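Aspartate-semialdehyde dehydrogenase (Thermus thermophilus, PDB 2YV3) probably catalyses the NADPH-dependent reductive dephosphorylation of L-aspartyl-4-phosphate to L-aspartate-semialdehyde, a step on the way to lysine, methionine and threonine. Local coordinates at residues Asn91-Ala94 and Trp95-Glu98; Thr169-Leu173 and His174-Pro178; Ile192-Ile195 and Asp196-Glu200. One frame throughout, in Å; residues are numbered along the deposited sequence.

Contact 1: Asn91-Ala94 and Trp95-Glu98; sequences NSSA and WRYE
The backbone O of Asn91 lies 3.5 Å from Arg96 NH2, oblique to the guanidinium, while the Asn91 side chain turns to Asn122 and passes close to Val12, predicted to bind NADP(+). Ser92 likewise brings its carbonyl near the arginine, and its hydroxyl goes back to Asp90. Ser93 has OG anti to the backbone N (chi1 -164°), and this hydroxyl reaches Tyr97 OH in a 2.8 Å hydrogen bond in which either oxygen may be the donor. Its CB sits over one face of the Arg96 guanidinium, toward the rim, 3.3 Å from NH1; a side chain as small as serine can do both. Ala94, buried, lays CB over the five-membered ring of Trp95 in a CH-pi contact, 4.1 Å from the centroid, and the indole N-H is taken by Ser74 O. Trp95 to Glu98 form a type I turn, on which CB of Arg96 lies over the centre of the Tyr97 ring. The extended Arg96 chain runs back along the serines; NE bonds Asn122 O and NH1 forms a salt bridge with Glu213. A buried guanidinium whose orientation is set by these two partners is consistent with the phosphate binding predicted for Arg96.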
loop_
_atom_site.group_PDB
_atom_site.type_symbol
_atom_site.label_atom_id
_atom_site.label_comp_id
_atom_site.label_asym_id
_atom_site.label_seq_id
_atom_site.Cartn_x
_atom_site.Cartn_y
_atom_site.Cartn_z
ATOM N N ASN A 91 -24.249 8.236 -6.556
ATOM C CA ASN A 91 -22.897 7.771 -6.234
ATOM C C ASN A 91 -22.737 7.527 -4.734
ATOM O O ASN A 91 -21.649 7.193 -4.256
ATOM C CB ASN A 91 -21.827 8.785 -6.658
ATOM C CG ASN A 91 -20.419 8.363 -6.212
ATOM O OD1 ASN A 91 -19.898 7.332 -6.645
ATOM N ND2 ASN A 91 -19.812 9.152 -5.332
ATOM N N SER A 92 -23.810 7.707 -3.981
ATOM C CA SER A 92 -23.730 7.507 -2.544
ATOM C C SER A 92 -24.057 6.066 -2.251
ATOM O O SER A 92 -24.416 5.307 -3.152
ATOM C CB SER A 92 -24.731 8.404 -1.810
ATOM O OG SER A 92 -25.975 7.750 -1.642
ATOM N N SER A 93 -23.919 5.695 -0.985
ATOM C CA SER A 93 -24.240 4.344 -0.549
ATOM C C SER A 93 -25.478 4.520 0.304
ATOM O O SER A 93 -25.394 4.707 1.524
ATOM C CB SER A 93 -23.112 3.744 0.289
ATOM O OG SER A 93 -23.297 2.345 0.374
ATOM N N ALA A 94 -26.624 4.506 -0.362
ATOM C CA ALA A 94 -27.893 4.690 0.301
ATOM C C ALA A 94 -28.835 3.653 -0.258
ATOM O O ALA A 94 -29.627 3.068 0.479
ATOM C CB ALA A 94 -28.423 6.080 0.027
ATOM N N TRP A 95 -28.722 3.410 -1.564
ATOM C CA TRP A 95 -29.564 2.436 -2.243
ATOM C C TRP A 95 -28.800 1.227 -2.821
ATOM O O TRP A 95 -29.412 0.321 -3.384
ATOM C CB TRP A 95 -30.338 3.130 -3.364
ATOM C CG TRP A 95 -31.026 4.357 -2.909
ATOM C CD1 TRP A 95 -30.620 5.646 -3.101
ATOM C CD2 TRP A 95 -32.227 4.425 -2.142
ATOM N NE1 TRP A 95 -31.492 6.508 -2.498
ATOM C CE2 TRP A 95 -32.491 5.786 -1.900
ATOM C CE3 TRP A 95 -33.110 3.462 -1.632
ATOM C CZ2 TRP A 95 -33.600 6.220 -1.169
ATOM C CZ3 TRP A 95 -34.217 3.893 -0.902
ATOM C CH2 TRP A 95 -34.449 5.265 -0.680
ATOM N N ARG A 96 -27.473 1.227 -2.673
ATOM C CA ARG A 96 -26.609 0.157 -3.181
ATOM C C ARG A 96 -26.994 -1.247 -2.755
ATOM O O ARG A 96 -27.135 -2.137 -3.582
ATOM C CB ARG A 96 -25.170 0.367 -2.732
ATOM C CG ARG A 96 -24.350 1.353 -3.522
ATOM C CD ARG A 96 -22.986 1.443 -2.864
ATOM N NE ARG A 96 -22.226 2.609 -3.294
ATOM C CZ ARG A 96 -21.143 3.043 -2.668
ATOM N NH1 ARG A 96 -20.705 2.398 -1.598
ATOM N NH2 ARG A 96 -20.513 4.129 -3.091
ATOM N N TYR A 97 -27.138 -1.447 -1.455
ATOM C CA TYR A 97 -27.469 -2.760 -0.929
ATOM C C TYR A 97 -28.951 -2.963 -0.816
ATOM O O TYR A 97 -29.422 -3.544 0.141
ATOM C CB TYR A 97 -26.796 -2.940 0.431
ATOM C CG TYR A 97 -25.456 -2.245 0.455
ATOM C CD1 TYR A 97 -24.438 -2.629 -0.420
ATOM C CD2 TYR A 97 -25.257 -1.107 1.237
ATOM C CE1 TYR A 97 -23.272 -1.895 -0.529
ATOM C CE2 TYR A 97 -24.085 -0.366 1.130
ATOM C CZ TYR A 97 -23.101 -0.771 0.242
ATOM O OH TYR A 97 -21.941 -0.054 0.139
ATOM N N GLU A 98 -29.698 -2.490 -1.803
ATOM C CA GLU A 98 -31.143 -2.656 -1.765
ATOM C C GLU A 98 -31.616 -3.489 -2.967
ATOM O O GLU A 98 -31.349 -3.142 -4.112
ATOM C CB GLU A 98 -31.817 -1.283 -1.734
ATOM C CG GLU A 98 -30.987 -0.173 -1.049
ATOM C CD GLU A 98 -30.493 -0.499 0.382
ATOM O OE1 GLU A 98 -31.311 -0.914 1.237
ATOM O OE2 GLU A 98 -29.277 -0.318 0.655
#

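Contact 2: Thr169-Leu173 and His174-Pro178; sequences THRFL and HGEAP
Arg171 O accepts the N-H of His174 at 2.8 Å, in a bent bond (137°), and Phe172 O accepts Gly175 N, also at 2.8 Å and nearly straight (169°). Both donors stand above the carbonyl planes; these are i to i+3 bonds at the end of helix 159-173, and the i+4 bond from His174 N to His170 O is weak. Gly175 then leaves the helix with a positive phi, a conformation in which a side chain would collide with the carbonyl oxygen of His174, so glycine suits the place. The chain doubles back, and Glu176 points its carboxylate across the Arg171 side chain at about a right angle. The salt bridge from Arg171 NE to Glu176 OE1, at 3.4 Å, rests on an oxygen whose place is uncertain, whereas Arg171 NH1 has a second acidic partner in Glu168. One turn apart, His170 and His174 lie side by side, their rings meeting rim to rim with planes at 24°. A water joins the two edges, 2.9 Å from His170 NE2 and 2.7 Å from His174 NE2. Imidazoles suit this edge because each can donate or accept. On another side of the helix, Pro178 CD touches the rim of Phe172 at CD1, 4.2 Å away, an apolar contact that brings the returning chain against the helix. Each histidine also meets the other histidine's counterpart in the second subunit. The whole is a helix C-terminus ended by glycine, at the dimer interface of the dimerisation domain.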
loop_
_atom_site.group_PDB
_atom_site.type_symbol
_atom_site.label_atom_id
_atom_site.label_comp_id
_atom_site.label_asym_id
_atom_site.label_seq_id
_atom_site.Cartn_x
_atom_site.Cartn_y
_atom_site.Cartn_z
ATOM N N THR A 169 1.229 18.560 4.237
ATOM C CA THR A 169 2.541 18.076 3.839
ATOM C C THR A 169 3.449 19.298 3.759
ATOM O O THR A 169 4.666 19.200 3.901
ATOM C CB THR A 169 2.501 17.362 2.460
ATOM O OG1 THR A 169 1.449 16.389 2.443
ATOM C CG2 THR A 169 3.819 16.644 2.195
ATOM N N HIS A 170 2.831 20.458 3.561
ATOM C CA HIS A 170 3.570 21.708 3.447
ATOM C C HIS A 170 4.139 22.178 4.779
ATOM O O HIS A 170 5.318 22.535 4.889
ATOM C CB HIS A 170 2.679 22.805 2.858
ATOM C CG HIS A 170 3.450 23.884 2.162
ATOM N ND1 HIS A 170 3.005 24.494 1.006
ATOM C CD2 HIS A 170 4.652 24.442 2.444
ATOM C CE1 HIS A 170 3.902 25.379 0.607
ATOM N NE2 HIS A 170 4.911 25.365 1.462
ATOM N N ARG A 171 3.290 22.196 5.793
ATOM C CA ARG A 171 3.737 22.607 7.107
ATOM C C ARG A 171 4.727 21.563 7.632
ATOM O O ARG A 171 5.700 21.907 8.297
ATOM C CB ARG A 171 2.525 22.779 8.018
ATOM C CG ARG A 171 1.676 24.022 7.690
ATOM C CD ARG A 171 0.374 23.957 8.463
ATOM N NE ARG A 171 0.617 23.512 9.835
ATOM C CZ ARG A 171 -0.262 22.847 10.581
ATOM N NH1 ARG A 171 -1.456 22.546 10.086
ATOM N NH2 ARG A 171 0.054 22.476 11.820
ATOM N N PHE A 172 4.493 20.295 7.295
ATOM C CA PHE A 172 5.396 19.204 7.687
ATOM C C PHE A 172 6.827 19.613 7.273
ATOM O O PHE A 172 7.711 19.746 8.112
ATOM C CB PHE A 172 5.007 17.891 6.974
ATOM C CG PHE A 172 5.846 16.707 7.386
ATOM C CD1 PHE A 172 5.623 16.064 8.597
ATOM C CD2 PHE A 172 6.930 16.301 6.611
ATOM C CE1 PHE A 172 6.475 15.043 9.039
ATOM C CE2 PHE A 172 7.791 15.278 7.046
ATOM C CZ PHE A 172 7.565 14.652 8.261
ATOM N N LEU A 173 7.044 19.823 5.975
ATOM C CA LEU A 173 8.355 20.230 5.472
ATOM C C LEU A 173 8.946 21.443 6.171
ATOM O O LEU A 173 10.149 21.678 6.088
ATOM C CB LEU A 173 8.281 20.519 3.975
ATOM C CG LEU A 173 8.382 19.283 3.087
ATOM C CD1 LEU A 173 9.736 18.619 3.343
ATOM C CD2 LEU A 173 7.262 18.312 3.387
ATOM N N HIS A 174 8.106 22.206 6.861
ATOM C CA HIS A 174 8.564 23.409 7.545
ATOM C C HIS A 174 8.718 23.258 9.050
ATOM O O HIS A 174 9.013 24.225 9.749
ATOM C CB HIS A 174 7.625 24.576 7.235
ATOM C CG HIS A 174 7.725 25.067 5.826
ATOM N ND1 HIS A 174 8.911 25.497 5.272
ATOM C CD2 HIS A 174 6.786 25.209 4.861
ATOM C CE1 HIS A 174 8.698 25.883 4.026
ATOM N NE2 HIS A 174 7.416 25.719 3.752
ATOM N N GLY A 175 8.504 22.045 9.546
ATOM C CA GLY A 175 8.663 21.796 10.965
ATOM C C GLY A 175 7.408 21.599 11.782
ATOM O O GLY A 175 7.321 20.632 12.539
ATOM N N GLU A 176 6.439 22.501 11.639
ATOM C CA GLU A 176 5.209 22.415 12.417
ATOM C C GLU A 176 4.446 21.101 12.269
ATOM O O GLU A 176 4.212 20.623 11.162
ATOM C CB GLU A 176 4.308 23.629 12.121
ATOM C CG GLU A 176 4.156 24.021 10.651
ATOM C CD GLU A 176 3.549 25.428 10.466
ATOM O OE1 GLU A 176 3.160 25.782 9.324
ATOM O OE2 GLU A 176 3.474 26.190 11.465
ATOM N N ALA A 177 4.077 20.518 13.410
ATOM C CA ALA A 177 3.355 19.241 13.456
ATOM C C ALA A 177 2.039 19.307 12.708
ATOM O O ALA A 177 1.206 20.183 12.968
ATOM C CB ALA A 177 3.102 18.813 14.907
ATOM N N PRO A 178 1.833 18.369 11.768
ATOM C CA PRO A 178 0.602 18.327 10.976
ATOM C C PRO A 178 -0.667 18.387 11.814
ATOM O O PRO A 178 -0.789 17.718 12.832
ATOM C CB PRO A 178 0.745 17.019 10.178
ATOM C CG PRO A 178 1.694 16.189 11.015
ATOM C CD PRO A 178 2.701 17.219 11.444
HETATM O O HOH W 1 7.624 26.350 1.163
#

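Contact 3: Ile192-Ile195 and Asp196-Glu200; sequences IPHI and DAFQE
Asp196 meets His194 through its backbone: its carbonyl O lies at the edge of the imidazole and accepts a bond from His194 NE2 at 2.7 Å. The bond is weak because the N-H points well off the oxygen, at 129°. The histidine reaches forward over its successor because CG stands anti to the backbone N (chi1 -177°), which carries the ring along the chain toward the carbonyl two residues ahead. The aspartate side chain turns away and packs on Arg205 and Glu206 of helix 205-219. Its neighbour Ile195 directs aliphatic branches to Gln152 and Arg231, placing an apolar side chain beside residues predicted to bind substrate. At Ala197 the backbone is tied to that of Arg205. Phe198 then brings its ring back over His194. The pair is T-shaped: the edge of Phe198 is turned toward the imidazole face, with centroids 4.4 Å apart and planes at 62°, although the exact closeness at Phe198 CE2 is doubtful. A flat aromatic residue suits this place because its rim hydrogens can point into the pi cloud of the histidine, while Pro271 of the second subunit packs against it too. With NE2 donating to Asp196 O and ND1 hydrogen-bonded to Tyr276 OH of the second subunit, both imidazole nitrogens are engaged; these bonds would restrain the ring's rotation, chiefly through Tyr276, and tie this loop to the partner chain.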
loop_
_atom_site.group_PDB
_atom_site.type_symbol
_atom_site.label_atom_id
_atom_site.label_comp_id
_atom_site.label_asym_id
_atom_site.label_seq_id
_atom_site.Cartn_x
_atom_site.Cartn_y
_atom_site.Cartn_z
ATOM N N ILE A 192 -2.633 5.144 6.859
ATOM C CA ILE A 192 -3.644 4.855 7.882
ATOM C C ILE A 192 -4.373 3.587 7.492
ATOM O O ILE A 192 -5.180 3.610 6.578
ATOM C CB ILE A 192 -4.699 6.009 7.954
ATOM C CG1 ILE A 192 -3.999 7.359 8.010
ATOM C CG2 ILE A 192 -5.539 5.897 9.208
ATOM C CD1 ILE A 192 -4.785 8.443 7.413
ATOM N N PRO A 193 -4.101 2.459 8.172
ATOM C CA PRO A 193 -4.798 1.219 7.813
ATOM C C PRO A 193 -6.244 1.325 8.313
ATOM O O PRO A 193 -6.781 0.433 8.956
ATOM C CB PRO A 193 -3.986 0.163 8.545
ATOM C CG PRO A 193 -3.595 0.883 9.785
ATOM C CD PRO A 193 -3.177 2.230 9.295
ATOM N N HIS A 194 -6.867 2.444 7.989
ATOM C CA HIS A 194 -8.215 2.698 8.427
ATOM C C HIS A 194 -8.945 3.621 7.454
ATOM O O HIS A 194 -8.680 4.813 7.400
ATOM C CB HIS A 194 -8.141 3.319 9.827
ATOM C CG HIS A 194 -9.473 3.582 10.459
ATOM N ND1 HIS A 194 -9.596 4.057 11.747
ATOM C CD2 HIS A 194 -10.734 3.476 9.975
ATOM C CE1 HIS A 194 -10.875 4.237 12.028
ATOM N NE2 HIS A 194 -11.586 3.891 10.969
ATOM N N ILE A 195 -9.857 3.078 6.661
ATOM C CA ILE A 195 -10.581 3.939 5.744
ATOM C C ILE A 195 -11.963 4.268 6.275
ATOM O O ILE A 195 -12.272 5.441 6.475
ATOM C CB ILE A 195 -10.688 3.331 4.327
ATOM C CG1 ILE A 195 -9.322 3.408 3.625
ATOM C CG2 ILE A 195 -11.746 4.088 3.505
ATOM C CD1 ILE A 195 -8.803 4.826 3.398
ATOM N N ASP A 196 -12.791 3.263 6.538
ATOM C CA ASP A 196 -14.133 3.579 7.035
ATOM C C ASP A 196 -14.529 3.184 8.464
ATOM O O ASP A 196 -13.759 3.367 9.411
ATOM C CB ASP A 196 -15.190 3.055 6.063
ATOM C CG ASP A 196 -16.316 4.027 5.892
ATOM O OD1 ASP A 196 -16.001 5.213 5.685
ATOM O OD2 ASP A 196 -17.495 3.624 5.966
ATOM N N ALA A 197 -15.746 2.664 8.613
ATOM C CA ALA A 197 -16.274 2.268 9.920
ATOM C C ALA A 197 -15.982 0.805 10.242
ATOM O O ALA A 197 -16.188 -0.064 9.409
ATOM C CB ALA A 197 -17.784 2.518 9.956
ATOM N N PHE A 198 -15.507 0.540 11.453
ATOM C CA PHE A 198 -15.188 -0.820 11.870
ATOM C C PHE A 198 -16.436 -1.579 12.198
ATOM O O PHE A 198 -17.272 -1.108 12.953
ATOM C CB PHE A 198 -14.264 -0.821 13.100
ATOM C CG PHE A 198 -12.839 -0.511 12.777
ATOM C CD1 PHE A 198 -11.995 -1.499 12.305
ATOM C CD2 PHE A 198 -12.363 0.784 12.870
ATOM C CE1 PHE A 198 -10.685 -1.199 11.920
ATOM C CE2 PHE A 198 -11.069 1.093 12.495
ATOM C CZ PHE A 198 -10.224 0.098 12.014
ATOM N N GLN A 199 -16.560 -2.762 11.616
ATOM C CA GLN A 199 -17.713 -3.610 11.857
ATOM C C GLN A 199 -17.332 -4.646 12.895
ATOM O O GLN A 199 -16.243 -4.576 13.467
ATOM C CB GLN A 199 -18.138 -4.305 10.578
ATOM C CG GLN A 199 -19.592 -4.139 10.279
ATOM C CD GLN A 199 -19.798 -3.299 9.059
ATOM O OE1 GLN A 199 -19.203 -2.228 8.929
ATOM N NE2 GLN A 199 -20.643 -3.773 8.145
ATOM N N GLU A 200 -18.217 -5.613 13.126
ATOM C CA GLU A 200 -17.974 -6.646 14.132
ATOM C C GLU A 200 -16.925 -7.682 13.756
ATOM O O GLU A 200 -16.238 -8.203 14.635
ATOM C CB GLU A 200 -19.279 -7.364 14.485
ATOM C CG GLU A 200 -19.230 -8.129 15.813
ATOM C CD GLU A 200 -19.161 -7.208 17.039
ATOM O OE1 GLU A 200 -19.988 -6.279 17.130
ATOM O OE2 GLU A 200 -18.294 -7.411 17.918
#

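In the fold
From the N terminus, the chain completes strand 87-90 of the nucleotide-binding sheet and enters contact 1, a turn set between helices 70-83 and 205-219. It then passes through strand 119-121 and into the dimerisation domain, where helix 159-173 ends in contact 2, far from contact 1 with about 24 Å between nearest atoms. The long loop that follows contains contact 3, which precedes helix 205-219. All three are local and lie in series, none enclosing or crossing another. Contacts 1 and 3 approach to about 8 Å between nearest atoms and both touch helix 205-219, whereas contacts 2 and 3 each reach the second subunit, linking this loop to the dimer.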